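Long-range contact in PAC2 family protein (PDB 2WAM), which is of unknown function, a mycobacterial member of the PAC2 family and a representative of a gene family duplicated in actinobacteria: residues A[182-194]-A[297-309]. Residues are numbered along the deposited sequence; the frame is centred on the assembly and turned at random.
Sequences PMAVPHTRPITMT and QVVAALERQYDAF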
# COMPACT_ATOMS: atom_id res chain seq x y z
N PRO A 182 -35.56 6.44 21.94
CA PRO A 182 -36.76 7.18 22.34
C PRO A 182 -37.81 6.20 22.83
O PRO A 182 -37.93 5.14 22.24
CB PRO A 182 -37.23 7.84 21.04
CG PRO A 182 -36.09 7.66 20.06
CD PRO A 182 -35.36 6.43 20.49
N MET A 183 -38.53 6.53 23.90
CA MET A 183 -39.58 5.67 24.42
C MET A 183 -40.75 6.51 24.87
O MET A 183 -40.61 7.70 25.16
CB MET A 183 -39.07 4.83 25.60
CG MET A 183 -37.92 3.90 25.25
SD MET A 183 -38.43 2.47 24.27
CE MET A 183 -39.28 1.50 25.52
N ALA A 184 -41.92 5.89 24.93
CA ALA A 184 -43.10 6.55 25.46
C ALA A 184 -42.98 6.66 26.99
O ALA A 184 -43.52 5.84 27.72
CB ALA A 184 -44.34 5.78 25.07
N VAL A 185 -42.26 7.68 27.45
CA VAL A 185 -42.08 7.96 28.89
C VAL A 185 -42.07 9.46 29.11
O VAL A 185 -41.67 10.21 28.23
CB VAL A 185 -40.75 7.36 29.44
CG1 VAL A 185 -40.85 5.84 29.60
CG2 VAL A 185 -39.56 7.74 28.56
N PRO A 186 -42.49 9.91 30.30
CA PRO A 186 -42.54 11.35 30.57
C PRO A 186 -41.20 11.85 31.08
O PRO A 186 -40.48 11.11 31.74
CB PRO A 186 -43.56 11.46 31.71
CG PRO A 186 -43.91 10.03 32.11
CD PRO A 186 -42.93 9.12 31.46
N HIS A 187 -40.88 13.11 30.80
CA HIS A 187 -39.67 13.70 31.35
C HIS A 187 -39.83 13.93 32.86
O HIS A 187 -38.89 14.35 33.53
CB HIS A 187 -39.35 15.02 30.66
CG HIS A 187 -40.27 16.14 31.04
ND1 HIS A 187 -41.45 16.40 30.39
CD2 HIS A 187 -40.18 17.07 32.03
CE1 HIS A 187 -42.05 17.43 30.95
NE2 HIS A 187 -41.30 17.86 31.94
N THR A 188 -41.02 13.63 33.38
CA THR A 188 -41.36 13.92 34.77
C THR A 188 -41.27 12.70 35.67
O THR A 188 -41.69 12.73 36.82
CB THR A 188 -42.79 14.46 34.90
OG1 THR A 188 -43.67 13.62 34.14
CG2 THR A 188 -42.88 15.89 34.40
N ARG A 189 -40.71 11.62 35.14
CA ARG A 189 -40.51 10.41 35.92
C ARG A 189 -39.07 9.95 35.82
O ARG A 189 -38.38 10.28 34.86
CB ARG A 189 -41.44 9.32 35.43
CG ARG A 189 -42.90 9.68 35.59
CD ARG A 189 -43.29 9.78 37.05
NE ARG A 189 -44.74 9.88 37.19
CZ ARG A 189 -45.42 11.01 37.28
NH1 ARG A 189 -44.79 12.18 37.27
NH2 ARG A 189 -46.74 10.98 37.40
N PRO A 190 -38.61 9.17 36.81
CA PRO A 190 -37.22 8.71 36.84
C PRO A 190 -36.76 8.14 35.50
O PRO A 190 -37.50 7.42 34.83
CB PRO A 190 -37.24 7.61 37.91
CG PRO A 190 -38.35 8.01 38.81
CD PRO A 190 -39.40 8.63 37.92
N ILE A 191 -35.53 8.48 35.12
CA ILE A 191 -34.99 8.02 33.86
C ILE A 191 -34.67 6.54 33.94
O ILE A 191 -33.95 6.10 34.83
CB ILE A 191 -33.73 8.80 33.49
CG1 ILE A 191 -34.10 10.21 33.04
CG2 ILE A 191 -32.94 8.06 32.40
CD1 ILE A 191 -32.88 11.07 32.74
N THR A 192 -35.21 5.76 33.01
CA THR A 192 -34.97 4.33 32.99
C THR A 192 -33.97 3.99 31.92
O THR A 192 -33.58 4.84 31.12
CB THR A 192 -36.28 3.52 32.79
OG1 THR A 192 -37.00 4.03 31.67
CG2 THR A 192 -37.16 3.62 34.03
N MET A 193 -33.57 2.73 31.88
CA MET A 193 -32.40 2.35 31.11
C MET A 193 -32.40 0.85 30.87
O MET A 193 -32.75 0.08 31.76
CB MET A 193 -31.18 2.74 31.93
CG MET A 193 -29.87 2.66 31.25
SD MET A 193 -28.69 3.52 32.28
CE MET A 193 -28.99 5.20 31.73
N THR A 194 -32.02 0.43 29.67
CA THR A 194 -31.87 -1.01 29.43
C THR A 194 -30.40 -1.45 29.34
O THR A 194 -29.66 -1.06 28.44
CB THR A 194 -32.72 -1.54 28.23
OG1 THR A 194 -32.06 -1.30 26.99
CG2 THR A 194 -34.08 -0.90 28.20
N GLN A 297 -51.40 17.31 28.19
CA GLN A 297 -52.21 16.10 28.25
C GLN A 297 -51.41 14.87 27.80
O GLN A 297 -51.43 13.84 28.47
CB GLN A 297 -53.49 16.23 27.43
CG GLN A 297 -54.47 17.24 27.99
CD GLN A 297 -54.49 17.23 29.51
OE1 GLN A 297 -54.65 16.18 30.14
NE2 GLN A 297 -54.32 18.41 30.12
N VAL A 298 -50.74 15.00 26.67
CA VAL A 298 -49.84 13.95 26.19
C VAL A 298 -48.99 13.46 27.35
O VAL A 298 -48.92 12.26 27.62
CB VAL A 298 -48.91 14.49 25.09
CG1 VAL A 298 -47.89 13.44 24.67
CG2 VAL A 298 -49.72 14.98 23.90
N VAL A 299 -48.34 14.41 28.03
CA VAL A 299 -47.42 14.11 29.11
C VAL A 299 -48.14 13.42 30.26
O VAL A 299 -47.74 12.34 30.71
CB VAL A 299 -46.71 15.40 29.62
CG1 VAL A 299 -46.00 15.15 30.94
CG2 VAL A 299 -45.73 15.93 28.58
N ALA A 300 -49.22 14.03 30.73
CA ALA A 300 -50.04 13.46 31.80
C ALA A 300 -50.46 12.03 31.48
O ALA A 300 -50.39 11.14 32.34
CB ALA A 300 -51.25 14.33 32.06
N ALA A 301 -50.89 11.80 30.25
CA ALA A 301 -51.20 10.45 29.79
C ALA A 301 -50.00 9.51 29.97
O ALA A 301 -50.16 8.39 30.45
CB ALA A 301 -51.64 10.47 28.34
N LEU A 302 -48.82 9.97 29.57
CA LEU A 302 -47.59 9.18 29.72
C LEU A 302 -47.31 8.87 31.19
O LEU A 302 -46.98 7.74 31.55
CB LEU A 302 -46.40 9.90 29.11
CG LEU A 302 -46.24 9.92 27.59
CD1 LEU A 302 -45.22 10.99 27.19
CD2 LEU A 302 -45.82 8.55 27.08
N GLU A 303 -47.42 9.88 32.05
CA GLU A 303 -47.19 9.68 33.47
C GLU A 303 -48.07 8.54 33.97
O GLU A 303 -47.64 7.70 34.77
CB GLU A 303 -47.48 10.96 34.25
CG GLU A 303 -46.67 12.16 33.78
CD GLU A 303 -46.99 13.40 34.57
OE1 GLU A 303 -48.12 13.49 35.11
OE2 GLU A 303 -46.13 14.30 34.66
N ARG A 304 -49.31 8.50 33.49
CA ARG A 304 -50.24 7.45 33.87
C ARG A 304 -49.70 6.07 33.48
O ARG A 304 -49.55 5.20 34.34
CB ARG A 304 -51.64 7.72 33.30
CG ARG A 304 -52.44 8.72 34.14
CD ARG A 304 -53.81 9.02 33.56
NE ARG A 304 -53.88 10.30 32.87
CZ ARG A 304 -54.33 10.47 31.63
NH1 ARG A 304 -54.76 9.43 30.92
NH2 ARG A 304 -54.36 11.69 31.09
N GLN A 305 -49.41 5.88 32.20
CA GLN A 305 -48.85 4.62 31.72
C GLN A 305 -47.62 4.19 32.51
O GLN A 305 -47.47 3.02 32.87
CB GLN A 305 -48.47 4.72 30.24
CG GLN A 305 -49.62 4.97 29.29
CD GLN A 305 -49.18 4.98 27.84
OE1 GLN A 305 -48.17 5.60 27.48
NE2 GLN A 305 -49.93 4.30 26.98
N TYR A 306 -46.75 5.16 32.77
CA TYR A 306 -45.47 4.88 33.43
C TYR A 306 -45.67 4.40 34.86
O TYR A 306 -45.06 3.41 35.27
CB TYR A 306 -44.57 6.13 33.38
CG TYR A 306 -43.23 5.96 34.07
CD1 TYR A 306 -42.14 5.44 33.39
CD2 TYR A 306 -43.05 6.35 35.39
CE1 TYR A 306 -40.90 5.30 34.01
CE2 TYR A 306 -41.82 6.21 36.02
CZ TYR A 306 -40.75 5.69 35.33
OH TYR A 306 -39.52 5.55 35.96
N ASP A 307 -46.51 5.09 35.62
CA ASP A 307 -46.81 4.67 36.99
C ASP A 307 -47.42 3.27 37.02
O ASP A 307 -47.10 2.46 37.89
CB ASP A 307 -47.72 5.69 37.68
CG ASP A 307 -47.06 7.05 37.84
OD1 ASP A 307 -45.85 7.09 38.16
OD2 ASP A 307 -47.74 8.08 37.64
N ALA A 308 -48.28 2.99 36.03
CA ALA A 308 -48.92 1.69 35.89
C ALA A 308 -47.95 0.56 35.54
O ALA A 308 -48.07 -0.55 36.04
CB ALA A 308 -50.04 1.76 34.86
N PHE A 309 -47.00 0.84 34.65
CA PHE A 309 -45.96 -0.13 34.33
C PHE A 309 -45.06 -0.39 35.53
O PHE A 309 -44.62 -1.52 35.76
CB PHE A 309 -45.12 0.32 33.13
CG PHE A 309 -43.98 -0.60 32.81
CD1 PHE A 309 -44.19 -1.76 32.08
CD2 PHE A 309 -42.69 -0.32 33.25
CE1 PHE A 309 -43.14 -2.62 31.79
CE2 PHE A 309 -41.64 -1.18 32.96
CZ PHE A 309 -41.86 -2.33 32.23
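With CG of Tyr-306 swung anti to the backbone N (chi1 179°), its ring reaches from helix 293-315 and packs against the loop 184-192, while the chain of Arg-189, bent at chi2 (-66°), passes over one ring face and turns its guanidinium back to the helix. CB and CG of Arg-189 lie over that face, an approach of the CH-pi kind whose exact closeness is doubtful; CG2 of Thr-192 meets the ring edge, its OG1 being held by His-240. Arg-189 then grips Asp-307 side-on: NE bonds OD1 at 3.2 Å, and NH2 reaches the syn lone pair of OD2 at 3.1 Å, the two flat groups nearly coplanar. NH1 of Arg-189 also bonds the carbonyl oxygen of Thr-188 from above the carbonyl plane, adding a hold from the loop. Glu-303, extended beyond CG, receives OG1 of Thr-188 on the anti side of OE2 (2.6 Å); its charge lies near NH1 of Arg-189, a long salt bridge without a directed N-H. Beside these polar groups, CG of Pro-186 rests 3.9 Å from CB of Leu-302, whose CD2 meets CB of Ala-184 at 3.7 Å. The loop linking strands 174-183 and 193-197 is thus fastened to the helix by apolar contacts and charge pairing, and the two carboxylates probably stabilise the arginine's positive charge.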